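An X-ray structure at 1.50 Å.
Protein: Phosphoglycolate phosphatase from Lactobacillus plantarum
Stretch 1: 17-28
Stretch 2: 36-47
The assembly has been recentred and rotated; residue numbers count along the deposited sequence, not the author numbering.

Stretch 1 17-28: NSQPAYTTVMRE
Stretch 2, residues 36-47: PFSPAQAQKTFP

The guanidinium of Arg-27 holds a backbone carbonyl. Arg-27 NH2 donates to Phe-37 O at 2.8 Å and Arg-27 NE to the same Phe-37 O at 3.1 Å, so one carbonyl lies at the edge of the guanidinium. The Arg-27 side chain is extended through chi1 and chi2 (both t), then turns at chi3 (m), with chi4 122°. Water 2 accepts from Phe-37 N at 2.8 Å and weakly from Arg-27 NE at 3.3 Å.

Tyr-22 OH donates to Thr-45 OG1 at 2.7 Å. Thr-45 OG1 (chi1 p) in turn donates to Gln-41 O at 2.9 Å. Both hydroxyls are thus satisfied in a buried place. Water 1 donates to Gln-19 OE1 at 3.1 Å and to Gln-43 O at 2.7 Å.

Both stretches are mostly helical, and the first helix runs on past residue 28. Their N-to-C directions differ by 116°, and the axes approach to 10.0 Å. CA atoms pair as Gln-19 with Phe-46 (6.6 Å), Thr-23 with Ala-42 (5.7 Å) and Arg-27 with Phe-37 (5.2 Å). Ser-38 (phi/psi -75/158, chi1 p) caps the second helix: Gln-41 N donates to Ser-38 OG at 3.1 Å.

Ala-42 points toward the first helix. The small Ala-42 CB lies 3.4 Å from Thr-23 OG1 (chi1 m), which donates to Gln-19 O at 2.8 Å.

The flat, apolar ring of buried Phe-37 (phi/psi -148/100, chi1 t, chi2 48°) fills the space beside Tyr-22 and Met-26. Phe-37 CE2 meets CB of Met-26, a selenomethionine residue (m, m, m), at 3.3 Å, and Phe-37 CZ meets Tyr-22 CE2 at 3.9 Å.

Phe-46 (chi1 t, chi2 73°) turns its edge to the face of Tyr-22 (chi1 t, chi2 87°). The centroids are 5.4 Å apart and the planes meet at 72°. Gln-19 (t, t, chi3 -35°) lays its aliphatic CB over the Phe-46 face, Gln-19 CB 4.0 Å from the centroid, while its amide reaches water 1. The two stretches bury 596 Å² in total.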

# COMPACT_ATOMS: atom_id res chain seq x y z
N ASN A 17 7.55 -1.84 -6.32
CA ASN A 17 8.06 -0.59 -6.85
C ASN A 17 7.17 -0.15 -8.00
O ASN A 17 7.55 -0.25 -9.17
CB ASN A 17 9.54 -0.67 -7.28
CG ASN A 17 10.10 0.67 -7.67
OD1 ASN A 17 9.52 1.73 -7.41
ND2 ASN A 17 11.25 0.63 -8.31
N SER A 18 5.99 0.33 -7.63
CA SER A 18 4.93 0.63 -8.61
C SER A 18 4.82 2.08 -9.11
O SER A 18 4.00 2.34 -10.00
CB SER A 18 3.59 0.13 -8.03
OG SER A 18 3.27 0.70 -6.76
N GLN A 19 5.60 3.01 -8.58
CA GLN A 19 5.48 4.39 -8.97
C GLN A 19 5.75 4.56 -10.45
O GLN A 19 5.08 5.37 -11.10
CB GLN A 19 6.42 5.30 -8.19
CG GLN A 19 6.12 6.76 -8.42
CD GLN A 19 6.82 7.67 -7.44
OE1 GLN A 19 7.01 7.32 -6.28
NE2 GLN A 19 7.23 8.84 -7.92
N PRO A 20 6.76 3.89 -11.01
CA PRO A 20 6.91 4.05 -12.47
C PRO A 20 5.66 3.69 -13.30
O PRO A 20 5.25 4.47 -14.16
CB PRO A 20 8.09 3.15 -12.80
CG PRO A 20 8.91 3.14 -11.54
CD PRO A 20 7.86 3.11 -10.43
N ALA A 21 5.08 2.52 -13.05
CA ALA A 21 3.84 2.10 -13.76
C ALA A 21 2.69 3.07 -13.48
O ALA A 21 1.98 3.49 -14.41
CB ALA A 21 3.45 0.67 -13.43
N TYR A 22 2.55 3.48 -12.22
CA TYR A 22 1.55 4.48 -11.84
C TYR A 22 1.67 5.73 -12.68
O TYR A 22 0.67 6.31 -13.13
CB TYR A 22 1.73 4.83 -10.36
CG TYR A 22 0.96 6.05 -9.89
CD1 TYR A 22 -0.34 5.93 -9.46
CD2 TYR A 22 1.57 7.31 -9.84
CE1 TYR A 22 -1.04 7.02 -9.02
CE2 TYR A 22 0.86 8.43 -9.41
CZ TYR A 22 -0.43 8.27 -8.99
OH TYR A 22 -1.14 9.35 -8.55
N THR A 23 2.90 6.17 -12.85
CA THR A 23 3.17 7.39 -13.57
C THR A 23 2.66 7.27 -15.00
O THR A 23 1.98 8.14 -15.50
CB THR A 23 4.66 7.79 -13.50
OG1 THR A 23 5.02 7.99 -12.12
CG2 THR A 23 4.88 9.07 -14.32
N THR A 24 3.05 6.18 -15.68
CA THR A 24 2.65 5.93 -17.07
C THR A 24 1.11 5.87 -17.19
O THR A 24 0.51 6.46 -18.06
CB THR A 24 3.27 4.57 -17.52
OG1 THR A 24 4.70 4.67 -17.51
CG2 THR A 24 2.81 4.14 -18.91
N VAL A 25 0.48 5.19 -16.26
CA VAL A 25 -0.95 4.96 -16.34
C VAL A 25 -1.67 6.27 -16.07
O VAL A 25 -2.55 6.66 -16.81
CB VAL A 25 -1.39 3.90 -15.33
CG1 VAL A 25 -2.93 3.85 -15.28
CG2 VAL A 25 -0.79 2.51 -15.66
N MSE A 26 -1.29 6.96 -15.00
CA MSE A 26 -1.94 8.26 -14.70
C MSE A 26 -1.82 9.27 -15.84
O MSE A 26 -2.77 10.03 -16.15
CB MSE A 26 -1.35 8.87 -13.44
CG MSE A 26 -1.69 8.14 -12.21
SE MSE A 26 -3.57 8.39 -11.69
CE MSE A 26 -3.51 10.30 -11.07
N ARG A 27 -0.67 9.30 -16.47
CA ARG A 27 -0.43 10.26 -17.57
C ARG A 27 -1.41 9.94 -18.69
O ARG A 27 -1.98 10.85 -19.34
CB ARG A 27 1.03 10.21 -18.04
CG ARG A 27 1.34 11.25 -19.11
CD ARG A 27 2.84 11.31 -19.42
NE ARG A 27 3.59 11.85 -18.28
CZ ARG A 27 4.58 11.23 -17.64
NH1 ARG A 27 5.03 10.05 -18.02
NH2 ARG A 27 5.16 11.82 -16.60
N GLU A 28 -1.60 8.66 -18.95
CA GLU A 28 -2.48 8.21 -20.01
C GLU A 28 -3.95 8.57 -19.71
O GLU A 28 -4.63 9.12 -20.54
CB GLU A 28 -2.25 6.70 -20.23
CG GLU A 28 -3.02 6.11 -21.38
CD GLU A 28 -2.73 4.62 -21.54
OE1 GLU A 28 -1.64 4.17 -21.06
OE2 GLU A 28 -3.60 3.89 -22.08
N PRO A 36 -1.70 17.34 -18.44
CA PRO A 36 -0.42 16.65 -18.43
C PRO A 36 -0.20 16.03 -17.05
O PRO A 36 -1.05 16.15 -16.19
CB PRO A 36 0.58 17.77 -18.67
CG PRO A 36 -0.04 18.96 -18.06
CD PRO A 36 -1.54 18.78 -18.19
N PHE A 37 0.92 15.36 -16.86
CA PHE A 37 1.28 14.76 -15.59
C PHE A 37 2.79 14.82 -15.47
O PHE A 37 3.49 14.01 -16.07
CB PHE A 37 0.80 13.32 -15.54
CG PHE A 37 0.75 12.73 -14.17
CD1 PHE A 37 0.17 13.42 -13.12
CD2 PHE A 37 1.27 11.47 -13.94
CE1 PHE A 37 0.07 12.81 -11.86
CE2 PHE A 37 1.19 10.89 -12.68
CZ PHE A 37 0.59 11.57 -11.65
N SER A 38 3.29 15.80 -14.72
CA SER A 38 4.72 15.95 -14.50
C SER A 38 5.25 14.92 -13.50
O SER A 38 4.50 14.36 -12.68
CB SER A 38 5.01 17.36 -13.97
OG SER A 38 4.46 17.54 -12.66
N PRO A 39 6.55 14.66 -13.56
CA PRO A 39 7.25 13.87 -12.55
C PRO A 39 7.00 14.34 -11.12
O PRO A 39 6.75 13.50 -10.23
CB PRO A 39 8.72 14.07 -12.93
CG PRO A 39 8.69 14.42 -14.34
CD PRO A 39 7.44 15.10 -14.64
N ALA A 40 7.04 15.65 -10.89
CA ALA A 40 6.70 16.23 -9.59
C ALA A 40 5.30 15.84 -9.15
O ALA A 40 5.09 15.46 -7.99
CB ALA A 40 6.82 17.76 -9.64
N GLN A 41 4.35 15.92 -10.07
CA GLN A 41 2.97 15.56 -9.76
C GLN A 41 2.81 14.08 -9.48
O GLN A 41 2.05 13.69 -8.61
CB GLN A 41 2.01 15.97 -10.87
CG GLN A 41 1.54 17.44 -10.75
CD GLN A 41 0.65 17.70 -9.52
OE1 GLN A 41 -0.19 16.89 -9.18
NE2 GLN A 41 0.84 18.85 -8.86
N ALA A 42 3.56 13.25 -10.18
CA ALA A 42 3.57 11.81 -9.96
C ALA A 42 4.11 11.47 -8.57
O ALA A 42 3.50 10.68 -7.83
CB ALA A 42 4.37 11.11 -11.08
N GLN A 43 5.22 12.11 -8.20
CA GLN A 43 5.80 11.92 -6.86
C GLN A 43 4.84 12.36 -5.76
O GLN A 43 4.70 11.67 -4.74
CB GLN A 43 7.14 12.67 -6.74
CG GLN A 43 7.72 12.79 -5.32
CD GLN A 43 9.25 12.86 -5.29
N LYS A 44 4.21 13.49 -5.96
CA LYS A 44 3.27 14.05 -4.98
C LYS A 44 2.04 13.17 -4.80
O LYS A 44 1.61 12.92 -3.65
CB LYS A 44 2.83 15.44 -5.42
CG LYS A 44 1.77 16.07 -4.59
CD LYS A 44 1.59 17.57 -4.93
N THR A 45 1.46 12.69 -5.90
CA THR A 45 0.15 12.02 -5.83
C THR A 45 0.23 10.51 -5.58
O THR A 45 -0.74 9.91 -5.10
CB THR A 45 -0.73 12.29 -7.07
OG1 THR A 45 -0.06 11.80 -8.24
CG2 THR A 45 -0.97 13.77 -7.22
N PHE A 46 1.36 9.89 -5.85
CA PHE A 46 1.48 8.45 -5.73
C PHE A 46 1.03 7.88 -4.39
O PHE A 46 0.31 6.90 -4.35
CB PHE A 46 2.92 7.99 -6.03
CG PHE A 46 3.16 6.51 -5.76
CD1 PHE A 46 2.64 5.56 -6.58
CD2 PHE A 46 3.99 6.09 -4.72
CE1 PHE A 46 2.89 4.20 -6.38
CE2 PHE A 46 4.22 4.77 -4.51
CZ PHE A 46 3.69 3.81 -5.35
N PRO A 47 1.49 8.47 -3.26
CA PRO A 47 1.11 7.93 -1.95
C PRO A 47 -0.30 8.33 -1.45
O PRO A 47 -0.73 7.90 -0.35
CB PRO A 47 2.15 8.53 -1.03
CG PRO A 47 2.53 9.79 -1.65
CD PRO A 47 2.43 9.58 -3.14
O HOH W 1 6.17 9.48 -4.22
O HOH W 2 2.59 14.92 -19.09